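Local coordinates for phosphoribosyl-AMP cyclohydrolase (Medicago truncatula, PDB 7BGN), which acts as a bifunctional enzyme of histidine biosynthesis, probably hydrolysing phosphoribosyl-ATP to phosphoribosyl-AMP and then opening the adenine ring of that product, at the adenosine monophosphate site. Residues are numbered along the deposited sequence; one frame, centred on the assembly and turned at random.

The adenosine monophosphate site. Residues 33, 58, 62-68, 96-98, 104. With AMP (adenosine monophosphate), chain B.
AMP lies in the cyclohydrolase part of this HisI/HisE-type enzyme, where it probably mimics the adenylate part of phosphoribosyl-AMP, whose ring this domain opens. Segment 62-68 (Trp-Thr-Lys-Gly-Glu-Thr-Ser), which begins at the end of strand 60-63 and continues into the loop beyond, grips it. The tip of Lys64 bridges phosphate and base. From CB, CG stands anti to the backbone N (chi1 176°), a bend at chi2 (50°) turns the chain, and the remainder is extended. CD passes AMP O1P and N7 at van der Waals distance, and CE passes O3P and N7. Lys64 NZ makes a salt bridge to the phosphate oxygen AMP O3P (2.6 Å). Lys64 NZ also donates hydrogen bonds to the purine AMP N7 (2.7 Å) and to Thr96 O. A long, cationic chain suits a tip serving both phosphate and base. Thr96 O accepts the adenine amino group AMP N6 at 3.0 Å, reading it while steadying the lysine; both donors sit above its carbonyl plane. The indole N-H of Trp62 points almost straight at AMP O1P, in the ring plane. Trp62 CZ2 lies 3.4 Å from AMP C4, and one ring face receives the ribose O4'. Gly65 also gives its N-H to O1P; lacking a side chain, it can adopt a positive phi (103°) close to the phosphate. Small hydroxyl residues finish the cradle: Thr67 OG1 binds AMP O2P, which also accepts Ser68 N (2.6 Å), while Ser68 OG reaches AMP O3P at 2.7 Å. Across the purine from Trp62, His98 CB lies over the five-membered ring, 3.5 Å from AMP C8, leaving the imidazole beside the ribose 2'-hydroxyl. Cys104 SG, a zinc-binding thiol, approaches AMP N6 to 3.5 Å; Cys97, also a zinc ligand, follows Thr96.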
loop_
_atom_site.group_PDB
_atom_site.type_symbol
_atom_site.label_atom_id
_atom_site.label_comp_id
_atom_site.label_asym_id
_atom_site.label_seq_id
_atom_site.Cartn_x
_atom_site.Cartn_y
_atom_site.Cartn_z
ATOM N N MET A 33 6.929 0.763 -9.874
ATOM C CA MET A 33 8.188 0.474 -10.548
ATOM C C MET A 33 9.317 0.946 -9.648
ATOM O O MET A 33 9.103 1.720 -8.711
ATOM C CB MET A 33 8.276 1.165 -11.906
ATOM C CG MET A 33 8.125 2.672 -11.815
ATOM S SD MET A 33 8.887 3.549 -13.198
ATOM C CE MET A 33 10.621 3.137 -12.990
ATOM N N ARG A 58 19.931 3.980 -21.854
ATOM C CA ARG A 58 19.924 5.064 -22.830
ATOM C C ARG A 58 20.845 6.225 -22.463
ATOM O O ARG A 58 21.038 7.117 -23.299
ATOM C CB ARG A 58 18.486 5.554 -23.060
ATOM C CG ARG A 58 17.630 4.522 -23.802
ATOM C CD ARG A 58 16.202 4.977 -24.097
ATOM N NE ARG A 58 15.399 5.100 -22.886
ATOM C CZ ARG A 58 14.957 6.259 -22.410
ATOM N NH1 ARG A 58 15.204 7.387 -23.071
ATOM N NH2 ARG A 58 14.238 6.285 -21.291
ATOM N N TRP A 62 15.056 10.306 -17.917
ATOM C CA TRP A 62 13.824 9.739 -18.426
ATOM C C TRP A 62 12.717 10.025 -17.431
ATOM O O TRP A 62 12.782 9.602 -16.271
ATOM C CB TRP A 62 13.982 8.243 -18.672
ATOM C CG TRP A 62 12.695 7.522 -18.707
ATOM C CD1 TRP A 62 11.644 7.765 -19.535
ATOM C CD2 TRP A 62 12.319 6.413 -17.891
ATOM N NE1 TRP A 62 10.625 6.893 -19.266
ATOM C CE2 TRP A 62 11.017 6.044 -18.268
ATOM C CE3 TRP A 62 12.955 5.698 -16.878
ATOM C CZ2 TRP A 62 10.336 4.993 -17.668
ATOM C CZ3 TRP A 62 12.281 4.654 -16.283
ATOM C CH2 TRP A 62 10.984 4.309 -16.680
ATOM N N THR A 63 11.715 10.758 -17.898
ATOM C CA THR A 63 10.491 11.010 -17.158
ATOM C C THR A 63 9.465 9.986 -17.628
ATOM O O THR A 63 9.177 9.910 -18.828
ATOM C CB THR A 63 10.000 12.434 -17.417
ATOM O OG1 THR A 63 10.953 13.372 -16.899
ATOM C CG2 THR A 63 8.648 12.670 -16.758
ATOM N N LYS A 64 8.951 9.175 -16.696
ATOM C CA LYS A 64 7.937 8.178 -17.032
ATOM C C LYS A 64 6.711 8.831 -17.644
ATOM O O LYS A 64 6.067 9.676 -17.014
ATOM C CB LYS A 64 7.533 7.375 -15.801
ATOM C CG LYS A 64 6.397 6.386 -16.080
ATOM C CD LYS A 64 6.637 5.504 -17.299
ATOM C CE LYS A 64 5.337 4.861 -17.780
ATOM N NZ LYS A 64 5.522 3.888 -18.901
ATOM N N GLY A 65 6.387 8.417 -18.869
ATOM C CA GLY A 65 5.276 8.964 -19.613
ATOM C C GLY A 65 5.646 9.949 -20.698
ATOM O O GLY A 65 4.747 10.449 -21.381
ATOM N N GLU A 66 6.937 10.242 -20.885
ATOM C CA GLU A 66 7.340 11.272 -21.839
ATOM C C GLU A 66 6.889 10.950 -23.261
ATOM O O GLU A 66 6.688 11.866 -24.064
ATOM C CB GLU A 66 8.857 11.477 -21.779
ATOM C CG GLU A 66 9.685 10.252 -22.141
ATOM C CD GLU A 66 11.159 10.408 -21.786
ATOM O OE1 GLU A 66 11.482 11.271 -20.943
ATOM O OE2 GLU A 66 11.995 9.663 -22.345
ATOM N N THR A 67 6.738 9.670 -23.597
ATOM C CA THR A 67 6.203 9.255 -24.892
ATOM C C THR A 67 4.813 8.634 -24.813
ATOM O O THR A 67 4.012 8.819 -25.734
ATOM C CB THR A 67 7.162 8.275 -25.579
ATOM O OG1 THR A 67 6.864 6.932 -25.181
ATOM C CG2 THR A 67 8.589 8.589 -25.196
ATOM N N SER A 68 4.515 7.864 -23.758
ATOM C CA SER A 68 3.256 7.132 -23.643
ATOM C C SER A 68 2.157 7.898 -22.919
ATOM O O SER A 68 1.033 7.389 -22.832
ATOM C CB SER A 68 3.481 5.785 -22.939
ATOM O OG SER A 68 4.056 5.944 -21.653
ATOM N N THR A 96 1.789 1.594 -15.657
ATOM C CA THR A 96 3.178 2.026 -15.503
ATOM C C THR A 96 4.150 1.224 -16.365
ATOM O O THR A 96 5.032 1.810 -17.002
ATOM C CB THR A 96 3.601 1.926 -14.033
ATOM O OG1 THR A 96 2.746 2.737 -13.216
ATOM C CG2 THR A 96 5.039 2.374 -13.854
ATOM N N CYS A 97 3.994 -0.099 -16.436
ATOM C CA CYS A 97 4.957 -0.922 -17.161
ATOM C C CYS A 97 4.826 -0.735 -18.662
ATOM O O CYS A 97 3.733 -0.542 -19.199
ATOM C CB CYS A 97 4.780 -2.405 -16.832
ATOM S SG CYS A 97 5.917 -3.488 -17.761
ATOM N N HIS A 98 5.959 -0.847 -19.351
ATOM C CA HIS A 98 5.948 -0.599 -20.783
ATOM C C HIS A 98 5.190 -1.680 -21.536
ATOM O O HIS A 98 4.698 -1.428 -22.640
ATOM C CB HIS A 98 7.381 -0.479 -21.280
ATOM C CG HIS A 98 7.956 -1.767 -21.762
ATOM N ND1 HIS A 98 8.476 -2.711 -20.904
ATOM C CD2 HIS A 98 8.132 -2.255 -23.012
ATOM C CE1 HIS A 98 8.928 -3.736 -21.605
ATOM N NE2 HIS A 98 8.735 -3.482 -22.887
ATOM N N CYS A 104 4.985 -2.984 -12.618
ATOM C CA CYS A 104 6.024 -3.839 -13.170
ATOM C C CYS A 104 6.167 -5.168 -12.437
ATOM O O CYS A 104 6.907 -6.032 -12.908
ATOM C CB CYS A 104 7.361 -3.104 -13.162
ATOM S SG CYS A 104 7.552 -1.891 -14.509
HETATM P P AMP B . 7.265 5.970 -21.642
HETATM O O1P AMP B . 7.805 6.737 -20.453
HETATM O O2P AMP B . 6.604 6.769 -22.744
HETATM O O3P AMP B . 6.413 4.792 -21.203
HETATM O "O5'" AMP B . 8.528 5.281 -22.311
HETATM C "C5'" AMP B . 9.852 5.747 -22.066
HETATM C "C4'" AMP B . 10.878 4.661 -22.300
HETATM O "O4'" AMP B . 11.031 3.881 -21.085
HETATM C "C3'" AMP B . 10.530 3.661 -23.389
HETATM O "O3'" AMP B . 11.742 3.121 -23.901
HETATM C "C2'" AMP B . 9.780 2.579 -22.614
HETATM O "O2'" AMP B . 9.746 1.312 -23.235
HETATM C "C1'" AMP B . 10.516 2.567 -21.269
HETATM N N9 AMP B . 9.635 2.324 -20.116
HETATM C C8 AMP B . 8.306 2.651 -20.034
HETATM N N7 AMP B . 7.768 2.360 -18.876
HETATM C C5 AMP B . 8.808 1.819 -18.141
HETATM C C6 AMP B . 8.877 1.317 -16.824
HETATM N N6 AMP B . 7.842 1.294 -15.992
HETATM N N1 AMP B . 10.071 0.855 -16.390
HETATM C C2 AMP B . 11.110 0.889 -17.232
HETATM N N3 AMP B . 11.164 1.335 -18.485
HETATM C C4 AMP B . 9.970 1.794 -18.888
#